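Local coordinates for protein protease (Actinomadura keratinilytica, PDB 8C4X) that forms the inhibitor I9 propeptide part of a subtilisin-family (S8) protease precursor and probably inhibits its serine endopeptidase part until activation, at residues Lys25-Val29 against Asp30-Ala34. Residues are numbered along the deposited sequence; the frame is centred on the assembly and turned at random.
Unlike the reference sequence in segment 30-34: A34 (reference Ser).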
loop_
_atom_site.group_PDB
_atom_site.type_symbol
_atom_site.label_atom_id
_atom_site.label_comp_id
_atom_site.label_asym_id
_atom_site.label_seq_id
_atom_site.Cartn_x
_atom_site.Cartn_y
_atom_site.Cartn_z
ATOM N N LYS B 25 -4.035 9.605 9.374
ATOM C CA LYS B 25 -3.527 10.947 9.606
ATOM C C LYS B 25 -2.532 10.942 10.759
ATOM O O LYS B 25 -2.758 10.307 11.794
ATOM C CB LYS B 25 -4.683 11.906 9.900
ATOM C CG LYS B 25 -4.435 13.340 9.470
ATOM C CD LYS B 25 -4.095 14.229 10.655
ATOM N N GLY B 26 -1.410 11.639 10.560
ATOM C CA GLY B 26 -0.360 11.730 11.553
ATOM C C GLY B 26 0.638 10.594 11.555
ATOM O O GLY B 26 1.635 10.666 12.288
ATOM N N VAL B 27 0.408 9.542 10.778
ATOM C CA VAL B 27 1.340 8.426 10.682
ATOM C C VAL B 27 2.362 8.759 9.605
ATOM O O VAL B 27 1.997 9.203 8.510
ATOM C CB VAL B 27 0.597 7.119 10.358
ATOM C CG1 VAL B 27 1.577 5.990 10.114
ATOM C CG2 VAL B 27 -0.372 6.761 11.483
ATOM N N SER B 28 3.642 8.554 9.907
ATOM C CA SER B 28 4.718 8.902 8.987
ATOM C C SER B 28 4.969 7.761 8.007
ATOM O O SER B 28 5.267 6.635 8.420
ATOM C CB SER B 28 6.001 9.220 9.747
ATOM O OG SER B 28 7.108 9.122 8.879
ATOM N N VAL B 29 4.864 8.064 6.708
ATOM C CA VAL B 29 5.217 7.089 5.678
ATOM C C VAL B 29 6.671 6.654 5.829
ATOM O O VAL B 29 6.981 5.458 5.821
ATOM C CB VAL B 29 4.934 7.667 4.278
ATOM C CG1 VAL B 29 5.671 6.874 3.189
ATOM C CG2 VAL B 29 3.423 7.681 4.007
ATOM N N ASP B 30 7.586 7.620 5.956
ATOM C CA ASP B 30 9.004 7.284 6.023
ATOM C C ASP B 30 9.306 6.404 7.226
ATOM O O ASP B 30 10.086 5.451 7.124
ATOM C CB ASP B 30 9.842 8.556 6.090
ATOM C CG ASP B 30 9.823 9.338 4.796
ATOM O OD1 ASP B 30 9.368 8.791 3.765
ATOM O OD2 ASP B 30 10.264 10.508 4.814
ATOM N N SER B 31 8.722 6.728 8.381
ATOM C CA SER B 31 8.914 5.894 9.565
ATOM C C SER B 31 8.332 4.502 9.355
ATOM O O SER B 31 8.970 3.495 9.673
ATOM C CB SER B 31 8.286 6.567 10.788
ATOM O OG SER B 31 8.342 5.711 11.913
ATOM N N THR B 32 7.117 4.428 8.809
ATOM C CA THR B 32 6.435 3.145 8.684
ATOM C C THR B 32 7.195 2.188 7.773
ATOM O O THR B 32 7.370 1.006 8.103
ATOM C CB THR B 32 5.010 3.360 8.160
ATOM O OG1 THR B 32 4.275 4.195 9.066
ATOM C CG2 THR B 32 4.285 2.032 8.021
ATOM N N VAL B 33 7.627 2.662 6.600
ATOM C CA VAL B 33 8.251 1.725 5.670
ATOM C C VAL B 33 9.647 1.333 6.150
ATOM O O VAL B 33 10.127 0.236 5.840
ATOM C CB VAL B 33 8.273 2.275 4.227
ATOM C CG1 VAL B 33 6.840 2.540 3.732
ATOM C CG2 VAL B 33 9.128 3.519 4.105
ATOM N N ALA B 34 10.310 2.199 6.916
ATOM C CA ALA B 34 11.569 1.813 7.543
ATOM C C ALA B 34 11.352 0.707 8.573
ATOM O O ALA B 34 12.044 -0.318 8.549
ATOM C CB ALA B 34 12.227 3.038 8.181
#
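S28 turns OG away from its own backbone N (chi1 161°), and T32 sets OG1 beside its backbone N (chi1 -60°). These two settings bring the hydroxyls to the first turn of the helix. S28 is the N-cap. Its OG accepts from the backbone N of S31 at 2.9 Å, and the N-H points almost straight at it (170°). CB of S31 packs alongside, 3.4 Å from OG of S28.

The carbonyl O of S28 is gripped twice by one residue. T32 OG1 donates to S28 O at 2.7 Å, from above the carbonyl plane. T32 N donates to S28 O at 2.9 Å, from the opposite face. CG1 of V27 lies against this hydroxyl, 3.4 Å from T32 OG1, with the two side chains crossing at a slant. A valine in place of T32 would probably leave S28 O with the backbone N-H alone of its two donors here and put a methyl in the place of the hydroxyl.

The next helical hydrogen bond runs from V33 N to V29 O at 3.0 Å. The S28 cap makes this a serine N-cap of helix 29-36, where the loop after strand 18-23 enters it in the inhibitor I9 domain. V27 O accepts from N49, and D30 forms a salt bridge with R43. On the buried side V29 and T32 touch L23 of strand 18-23, while V29 and V33 pack on F51 of strand 50-54 and R43 of strand 42-44.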